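Local structure of putative cellulase CEL6 (1UP3) at residues Y76-R81 and T95-W100; A17-A22 and S34-P39; Y201-S206 and G251-A256. The protein probably hydrolyses internal beta-1,4-glucosidic bonds of cellulose, as an endoglucanase of glycoside hydrolase family 6. One frame throughout, in Å; residues are numbered along the deposited sequence.

Three contacts follow one another along the chain, each closing before the next opens, so none nests in or crosses another. Nearest the N terminus, interaction 2 closes the short connection between helix 17-24 and helix 30-36. Interaction 1 comes next: the loop that leaves strand 72-75 is laid against the start of helix 94-108, which follows it in the chain. Interaction 3 closes the longest loop, joining helix 195-208 to the entry of the last strand, 254-258, at one outer edge of the parallel sheet. No two of them touch; their centres are 28 to 29 Å apart, and interactions 2 and 3 come closest, about 10 Å between nearest atoms.

Interaction 1 (Y76-R81 and T95-W100); sequences YGIPHR and TDYRGW
Tyr97 is the first residue of the helical segment to meet the loop 76-81, and its ring lies against three consecutive loop residues. CG stands anti to the backbone N (chi1 -175°), and Tyr97 CD1 comes 3.4 Å from the carbonyl O of Gly77. The neighbouring rim atom, Tyr97 CE1, approaches the backbone at Ile78 N, at 3.7 Å. Over one face of the ring sits the terminal methyl of Ile78: CD1 is 4.1 Å from the centroid of the Tyr97 ring and only 15° off its normal, a clear CH-pi contact displaced slightly toward the CZ side. Pro79 crosses the tyrosine at about a right angle, its CD 4.0 Å from Tyr97 CD1. At the far end of the ring, Tyr97 OH is hydrogen-bonded to OE2 of Glu118, whose carboxylate also accepts the backbone N-H groups of Gly77 and Ile78, so a single acidic side chain ties the helix residue and the loop backbone together.

This is the join of a beta-alpha unit in the parallel sheet of the family 6 domain: strand 72-75 runs into the loop, and helix 94-108 then leads on to strand 113-117.

One helical turn further on, Trp100 presents the benzo side of its indole to the start of the loop. Tyr76 N lies at the indole's edge, near its plane, 4.0 Å from Trp100 CH2. Gly77 carries no side chain, and Trp100 CZ3 comes within 4.1 Å of its CA. Beyond Gly77 the loop turns back on itself: Arg81 NH1 donates to Tyr76 O (2.8 Å, 162°) while Arg81 CD rests over the centre of the Tyr76 ring; the Tyr76 side chain is about 5 Å from a bound glucose unit.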
loop_
_atom_site.group_PDB
_atom_site.type_symbol
_atom_site.label_atom_id
_atom_site.label_comp_id
_atom_site.label_asym_id
_atom_site.label_seq_id
_atom_site.Cartn_x
_atom_site.Cartn_y
_atom_site.Cartn_z
ATOM N N TYR A 76 6.609 -0.109 4.940
ATOM C CA TYR A 76 5.970 0.820 5.888
ATOM C C TYR A 76 6.842 0.940 7.141
ATOM O O TYR A 76 6.425 0.574 8.247
ATOM C CB TYR A 76 4.552 0.303 6.199
ATOM C CG TYR A 76 3.590 1.249 6.904
ATOM C CD1 TYR A 76 3.435 2.550 6.447
ATOM C CD2 TYR A 76 2.812 0.812 7.958
ATOM C CE1 TYR A 76 2.541 3.445 7.053
ATOM C CE2 TYR A 76 1.895 1.666 8.583
ATOM C CZ TYR A 76 1.746 2.969 8.111
ATOM O OH TYR A 76 0.849 3.830 8.739
ATOM N N GLY A 77 8.080 1.381 6.938
ATOM C CA GLY A 77 9.078 1.468 8.003
ATOM C C GLY A 77 9.650 2.860 8.235
ATOM O O GLY A 77 10.618 2.980 8.996
ATOM N N ILE A 78 9.105 3.890 7.616
ATOM C CA ILE A 78 9.738 5.236 7.680
ATOM C C ILE A 78 9.860 5.722 9.120
ATOM O O ILE A 78 8.982 5.475 9.949
ATOM C CB ILE A 78 8.944 6.269 6.807
ATOM C CG1 ILE A 78 9.802 7.448 6.372
ATOM C CG2 ILE A 78 7.689 6.704 7.510
ATOM C CD1 ILE A 78 10.845 7.080 5.337
ATOM N N PRO A 79 10.962 6.364 9.463
ATOM C CA PRO A 79 11.059 6.953 10.798
ATOM C C PRO A 79 9.936 7.969 11.045
ATOM O O PRO A 79 9.513 8.668 10.135
ATOM C CB PRO A 79 12.444 7.622 10.797
ATOM C CG PRO A 79 13.241 6.790 9.835
ATOM C CD PRO A 79 12.227 6.477 8.745
ATOM N N HIS A 80 9.452 8.022 12.279
ATOM C CA HIS A 80 8.311 8.871 12.665
ATOM C C HIS A 80 7.064 8.454 11.894
ATOM O O HIS A 80 6.251 9.296 11.537
ATOM C CB HIS A 80 8.592 10.386 12.475
ATOM C CG HIS A 80 9.977 10.779 12.866
ATOM N ND1 HIS A 80 10.474 10.517 14.124
ATOM C CD2 HIS A 80 10.988 11.337 12.166
ATOM C CE1 HIS A 80 11.732 10.913 14.187
ATOM N NE2 HIS A 80 12.078 11.404 13.010
ATOM N N ARG A 81 6.920 7.131 11.669
ATOM C CA ARG A 81 5.754 6.606 10.954
ATOM C C ARG A 81 4.474 7.099 11.588
ATOM O O ARG A 81 4.342 7.076 12.797
ATOM C CB ARG A 81 5.792 5.093 10.908
ATOM C CG ARG A 81 4.860 4.458 9.908
ATOM C CD ARG A 81 4.954 2.966 9.948
ATOM N NE ARG A 81 4.333 2.409 11.132
ATOM C CZ ARG A 81 4.339 1.136 11.429
ATOM N NH1 ARG A 81 4.929 0.250 10.639
ATOM N NH2 ARG A 81 3.714 0.712 12.507
ATOM N N THR A 95 19.629 6.194 9.369
ATOM C CA THR A 95 20.648 5.169 9.171
ATOM C C THR A 95 20.061 3.743 9.188
ATOM O O THR A 95 20.375 2.907 8.339
ATOM C CB THR A 95 21.694 5.312 10.252
ATOM O OG1 THR A 95 22.393 6.524 10.030
ATOM C CG2 THR A 95 22.748 4.219 10.131
ATOM N N ASP A 96 19.208 3.491 10.167
ATOM C CA ASP A 96 18.551 2.202 10.298
ATOM C C ASP A 96 17.684 1.950 9.075
ATOM O O ASP A 96 17.690 0.859 8.505
ATOM C CB ASP A 96 17.671 2.157 11.535
ATOM C CG ASP A 96 18.433 2.208 12.836
ATOM O OD1 ASP A 96 19.550 1.693 12.928
ATOM O OD2 ASP A 96 17.948 2.804 13.839
ATOM N N TYR A 97 16.924 2.961 8.659
ATOM C CA TYR A 97 16.021 2.779 7.523
ATOM C C TYR A 97 16.815 2.467 6.251
ATOM O O TYR A 97 16.438 1.596 5.451
ATOM C CB TYR A 97 15.173 4.048 7.329
ATOM C CG TYR A 97 14.119 3.898 6.242
ATOM C CD1 TYR A 97 12.937 3.221 6.500
ATOM C CD2 TYR A 97 14.335 4.359 4.947
ATOM C CE1 TYR A 97 11.989 3.014 5.537
ATOM C CE2 TYR A 97 13.350 4.165 3.954
ATOM C CZ TYR A 97 12.196 3.492 4.274
ATOM O OH TYR A 97 11.212 3.267 3.328
ATOM N N ARG A 98 17.911 3.189 6.054
ATOM C CA ARG A 98 18.721 2.893 4.882
ATOM C C ARG A 98 19.266 1.474 4.865
ATOM O O ARG A 98 19.336 0.814 3.824
ATOM C CB ARG A 98 19.834 3.917 4.719
ATOM C CG ARG A 98 19.356 5.292 4.470
ATOM C CD ARG A 98 20.409 6.269 4.844
ATOM N NE ARG A 98 21.164 6.628 3.677
ATOM C CZ ARG A 98 20.916 7.750 3.002
ATOM N NH1 ARG A 98 19.972 8.594 3.421
ATOM N NH2 ARG A 98 21.602 8.036 1.917
ATOM N N GLY A 99 19.649 0.975 5.999
ATOM C CA GLY A 99 20.149 -0.384 6.077
ATOM C C GLY A 99 19.060 -1.394 5.762
ATOM O O GLY A 99 19.291 -2.424 5.118
ATOM N N TRP A 100 17.859 -1.069 6.215
ATOM C CA TRP A 100 16.669 -1.870 5.930
ATOM C C TRP A 100 16.377 -1.931 4.441
ATOM O O TRP A 100 16.162 -3.019 3.915
ATOM C CB TRP A 100 15.483 -1.286 6.658
ATOM C CG TRP A 100 14.212 -2.124 6.668
ATOM C CD1 TRP A 100 14.019 -3.338 7.286
ATOM C CD2 TRP A 100 12.923 -1.744 6.123
ATOM N NE1 TRP A 100 12.703 -3.731 7.153
ATOM C CE2 TRP A 100 12.007 -2.777 6.459
ATOM C CE3 TRP A 100 12.441 -0.623 5.416
ATOM C CZ2 TRP A 100 10.647 -2.733 6.088
ATOM C CZ3 TRP A 100 11.124 -0.579 5.052
ATOM C CH2 TRP A 100 10.227 -1.632 5.400
#

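Interaction 2 (A17-A22 and S34-P39); sequences AAMVAA and SVANTP
Met19 reaches across from helix 17-24 to the end of helix 30-36, where Ala36 and Asn37 receive it. The backbones are already close at its root, the CA atoms of Met19 and Ala36 being 4.6 Å apart, and Ala36 CB lies 3.7 Å from Met19 CA. From CB the chain sets off with CG anti to the backbone N (chi1 -177°), then bends at chi2 and again at chi3. The first bend places SD beside the Ala36 methyl, 4.0 Å from its CB, and the second turns CE toward the C-terminal end of helix 30-36. There Met19 CE comes 3.5 Å from Ala36 O and 3.7 Å from Asn37 OD1, the asparagine side chain crossing the methionine obliquely.

Alanines, with Val35, make up most of the rest of the interface between these two consecutive helices. Ala36 CB sits against Ala18 O and meets Ala22 CB at 3.9 Å, while Ala18 CB touches Val35 CG1 at 4.0 Å. Asn37 is the first residue to leave helical geometry, and just beyond it Thr38 OG1 turns back to donate to Ser34 O (2.8 Å). Met19, Ala22 and Asn37, with Pro28 and Thr33, line a pocket occupied by a polyether probably taken up from the crystallisation liquor, and Asn37 ND2 is hydrogen-bonded to it.

No hydrogen bond links the two segments. Small methyl groups let the helices approach closely, so cohesion across them depends on van der Waals fit, with the weakly polar methyl at the methionine tip facing two oxygens.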
loop_
_atom_site.group_PDB
_atom_site.type_symbol
_atom_site.label_atom_id
_atom_site.label_comp_id
_atom_site.label_asym_id
_atom_site.label_seq_id
_atom_site.Cartn_x
_atom_site.Cartn_y
_atom_site.Cartn_z
ATOM N N ALA A 17 -3.995 -13.464 7.505
ATOM C CA ALA A 17 -4.957 -13.581 8.587
ATOM C C ALA A 17 -6.355 -13.894 8.051
ATOM O O ALA A 17 -7.098 -14.649 8.683
ATOM C CB ALA A 17 -4.976 -12.296 9.402
ATOM N N ALA A 18 -6.710 -13.308 6.915
ATOM C CA ALA A 18 -7.994 -13.577 6.279
ATOM C C ALA A 18 -8.133 -15.058 5.910
ATOM O O ALA A 18 -9.191 -15.629 6.064
ATOM C CB ALA A 18 -8.243 -12.681 5.057
ATOM N N MET A 19 -7.072 -15.659 5.368
ATOM C CA MET A 19 -7.102 -17.063 4.985
ATOM C C MET A 19 -7.206 -17.938 6.229
ATOM O O MET A 19 -7.961 -18.897 6.242
ATOM C CB MET A 19 -5.866 -17.431 4.130
ATOM C CG MET A 19 -5.892 -18.845 3.642
ATOM S SD MET A 19 -7.165 -19.110 2.410
ATOM C CE MET A 19 -6.463 -18.364 1.022
ATOM N N VAL A 20 -6.485 -17.581 7.274
ATOM C CA VAL A 20 -6.565 -18.320 8.545
ATOM C C VAL A 20 -8.003 -18.253 9.092
ATOM O O VAL A 20 -8.592 -19.284 9.425
ATOM C CB VAL A 20 -5.553 -17.797 9.545
ATOM C CG1 VAL A 20 -5.840 -18.367 10.962
ATOM C CG2 VAL A 20 -4.160 -18.182 9.090
ATOM N N ALA A 21 -8.605 -17.059 9.104
ATOM C CA ALA A 21 -10.004 -16.929 9.505
ATOM C C ALA A 21 -10.946 -17.741 8.622
ATOM O O ALA A 21 -11.878 -18.370 9.109
ATOM C CB ALA A 21 -10.434 -15.464 9.565
ATOM N N ALA A 22 -10.741 -17.711 7.305
ATOM C CA ALA A 22 -11.667 -18.376 6.381
ATOM C C ALA A 22 -11.616 -19.895 6.576
ATOM O O ALA A 22 -12.631 -20.584 6.485
ATOM C CB ALA A 22 -11.302 -18.030 4.967
ATOM N N SER A 34 -14.230 -15.065 0.344
ATOM C CA SER A 34 -14.061 -14.118 -0.774
ATOM C C SER A 34 -12.843 -13.237 -0.579
ATOM O O SER A 34 -11.981 -13.146 -1.461
ATOM C CB SER A 34 -15.290 -13.235 -0.930
ATOM O OG SER A 34 -15.122 -12.358 -2.039
ATOM N N VAL A 35 -12.761 -12.617 0.590
ATOM C CA VAL A 35 -11.608 -11.757 0.929
ATOM C C VAL A 35 -10.294 -12.553 0.917
ATOM O O VAL A 35 -9.283 -12.108 0.368
ATOM C CB VAL A 35 -11.853 -11.062 2.310
ATOM C CG1 VAL A 35 -10.606 -10.364 2.830
ATOM C CG2 VAL A 35 -13.056 -10.102 2.198
ATOM N N ALA A 36 -10.287 -13.739 1.546
ATOM C CA ALA A 36 -9.085 -14.555 1.616
ATOM C C ALA A 36 -8.504 -14.946 0.277
ATOM O O ALA A 36 -7.300 -15.092 0.152
ATOM C CB ALA A 36 -9.377 -15.809 2.398
ATOM N N ASN A 37 -9.364 -15.145 -0.713
ATOM C CA ASN A 37 -8.915 -15.597 -2.029
ATOM C C ASN A 37 -8.616 -14.433 -2.993
ATOM O O ASN A 37 -8.395 -14.673 -4.198
ATOM C CB ASN A 37 -9.989 -16.490 -2.642
ATOM C CG ASN A 37 -10.005 -17.871 -2.045
ATOM O OD1 ASN A 37 -8.945 -18.440 -1.725
ATOM N ND2 ASN A 37 -11.192 -18.471 -1.991
ATOM N N THR A 38 -8.647 -13.200 -2.497
ATOM C CA THR A 38 -8.329 -12.021 -3.324
ATOM C C THR A 38 -6.903 -11.605 -3.017
ATOM O O THR A 38 -6.545 -11.408 -1.847
ATOM C CB THR A 38 -9.293 -10.865 -2.988
ATOM O OG1 THR A 38 -10.641 -11.337 -3.152
ATOM C CG2 THR A 38 -9.178 -9.754 -3.975
ATOM N N PRO A 39 -6.086 -11.387 -4.036
ATOM C CA PRO A 39 -4.693 -10.964 -3.779
ATOM C C PRO A 39 -4.598 -9.575 -3.144
ATOM O O PRO A 39 -5.315 -8.641 -3.566
ATOM C CB PRO A 39 -4.051 -10.954 -5.166
ATOM C CG PRO A 39 -5.169 -10.931 -6.116
ATOM C CD PRO A 39 -6.393 -11.472 -5.483
#

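Interaction 3 (Y201-S206 and G251-A256); sequences YGEAIS and GAHADA
The imidazole of His253 has Ser206 OG over one face and the carboxylate of Glu203 at its edge. The serine oxygen stands 3.4 Å above the ring plane, offset toward the rim, and is nearest to His253 CG; its position follows from OG lying anti to the backbone N of Ser206 (chi1 179°). In the plane of the ring, His253 ND1 donates to Glu203 OE1 over 2.8 Å, almost straight at 174°. Carboxylate and imidazole are nearly coplanar, although the two side chains cross at about a right angle.

The other carboxylate oxygen takes the backbone of the same residue. His253 N donates to the syn lone pair of Glu203 OE2, 2.9 Å away, and the glutamate chain bends at chi2 (-58°), which puts CD in front of the histidine. One carboxylate thus grips both the side chain and the backbone N-H of His253, which helps to hold the ring in its rotation. The neighbouring negative charge would be expected to favour a protonated imidazole. Nearby, Ala252 CB lies 3.7 Å from Glu203 OE1, within the type I turn from Gly251 to Ala254.

Second-shell bonds hold both helix partners: Glu203 OE2 also pairs with Tyr214 OH, and Ser206 OG with Ser212 O. His213 meets the His253 ring edge-to-face. These outside partners belong to strand 213-217 and the turn before it, which directly follow helix 195-208. His253 is also backbone-bonded to Tyr214, so the contact pins the turn leading into one of the two outermost strands, 254-258, against both the helix and the adjoining parallel strand.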
loop_
_atom_site.group_PDB
_atom_site.type_symbol
_atom_site.label_atom_id
_atom_site.label_comp_id
_atom_site.label_asym_id
_atom_site.label_seq_id
_atom_site.Cartn_x
_atom_site.Cartn_y
_atom_site.Cartn_z
ATOM N N TYR A 201 -7.396 12.426 -10.237
ATOM C CA TYR A 201 -6.253 12.934 -9.475
ATOM C C TYR A 201 -4.941 12.359 -10.002
ATOM O O TYR A 201 -3.960 13.112 -10.204
ATOM C CB TYR A 201 -6.470 12.584 -8.010
ATOM C CG TYR A 201 -5.472 13.117 -7.009
ATOM C CD1 TYR A 201 -5.375 14.486 -6.734
ATOM C CD2 TYR A 201 -4.672 12.252 -6.284
ATOM C CE1 TYR A 201 -4.514 14.978 -5.779
ATOM C CE2 TYR A 201 -3.783 12.727 -5.358
ATOM C CZ TYR A 201 -3.721 14.087 -5.073
ATOM O OH TYR A 201 -2.807 14.511 -4.125
ATOM N N GLY A 202 -4.946 11.054 -10.271
ATOM C CA GLY A 202 -3.795 10.363 -10.822
ATOM C C GLY A 202 -3.372 10.888 -12.187
ATOM O O GLY A 202 -2.193 11.063 -12.481
ATOM N N GLU A 203 -4.343 11.130 -13.055
ATOM C CA GLU A 203 -4.006 11.655 -14.360
ATOM C C GLU A 203 -3.405 13.048 -14.229
ATOM O O GLU A 203 -2.526 13.391 -15.008
ATOM C CB GLU A 203 -5.240 11.644 -15.273
ATOM C CG GLU A 203 -5.728 10.225 -15.622
ATOM C CD GLU A 203 -4.717 9.333 -16.308
ATOM O OE1 GLU A 203 -4.071 9.817 -17.274
ATOM O OE2 GLU A 203 -4.582 8.127 -15.918
ATOM N N ALA A 204 -3.874 13.847 -13.274
ATOM C CA ALA A 204 -3.319 15.183 -13.028
ATOM C C ALA A 204 -1.872 15.091 -12.562
ATOM O O ALA A 204 -0.980 15.785 -13.108
ATOM C CB ALA A 204 -4.145 15.939 -12.041
ATOM N N ILE A 205 -1.611 14.178 -11.644
ATOM C CA ILE A 205 -0.253 14.020 -11.124
ATOM C C ILE A 205 0.641 13.472 -12.232
ATOM O O ILE A 205 1.782 13.904 -12.373
ATOM C CB ILE A 205 -0.207 13.166 -9.858
ATOM C CG1 ILE A 205 -0.900 13.892 -8.688
ATOM C CG2 ILE A 205 1.240 12.743 -9.506
ATOM C CD1 ILE A 205 -0.950 13.096 -7.407
ATOM N N SER A 206 0.134 12.525 -13.004
ATOM C CA SER A 206 0.871 11.969 -14.130
ATOM C C SER A 206 1.340 13.082 -15.077
ATOM O O SER A 206 2.494 13.115 -15.493
ATOM C CB SER A 206 0.036 10.948 -14.876
ATOM O OG SER A 206 0.743 10.418 -15.995
ATOM N N GLY A 251 -8.238 4.417 -16.360
ATOM C CA GLY A 251 -7.345 5.563 -16.496
ATOM C C GLY A 251 -6.209 5.294 -17.446
ATOM O O GLY A 251 -5.602 4.211 -17.430
ATOM N N ALA A 252 -5.881 6.288 -18.266
ATOM C CA ALA A 252 -4.841 6.142 -19.277
ATOM C C ALA A 252 -3.467 5.730 -18.722
ATOM O O ALA A 252 -2.710 5.033 -19.399
ATOM C CB ALA A 252 -4.702 7.418 -20.033
ATOM N N HIS A 253 -3.145 6.210 -17.520
ATOM C CA HIS A 253 -1.885 5.893 -16.860
ATOM C C HIS A 253 -2.062 5.043 -15.590
ATOM O O HIS A 253 -1.107 4.904 -14.819
ATOM C CB HIS A 253 -1.146 7.173 -16.549
ATOM C CG HIS A 253 -0.811 7.963 -17.771
ATOM N ND1 HIS A 253 -1.633 8.957 -18.253
ATOM C CD2 HIS A 253 0.237 7.884 -18.626
ATOM C CE1 HIS A 253 -1.096 9.467 -19.353
ATOM N NE2 HIS A 253 0.031 8.829 -19.606
ATOM N N ALA A 254 -3.240 4.451 -15.404
ATOM C CA ALA A 254 -3.521 3.576 -14.256
ATOM C C ALA A 254 -3.110 2.162 -14.624
ATOM O O ALA A 254 -3.801 1.491 -15.405
ATOM C CB ALA A 254 -5.017 3.642 -13.908
ATOM N N ASP A 255 -1.983 1.701 -14.099
ATOM C CA ASP A 255 -1.489 0.343 -14.353
ATOM C C ASP A 255 -2.379 -0.730 -13.719
ATOM O O ASP A 255 -2.492 -1.854 -14.252
ATOM C CB ASP A 255 -0.083 0.142 -13.781
ATOM C CG ASP A 255 1.043 0.785 -14.600
ATOM O OD1 ASP A 255 0.815 1.165 -15.786
ATOM O OD2 ASP A 255 2.179 0.949 -14.077
ATOM N N ALA A 256 -2.963 -0.421 -12.553
ATOM C CA ALA A 256 -3.797 -1.405 -11.879
ATOM C C ALA A 256 -4.653 -0.820 -10.792
ATOM O O ALA A 256 -4.317 0.211 -10.212
ATOM C CB ALA A 256 -2.910 -2.508 -11.224
#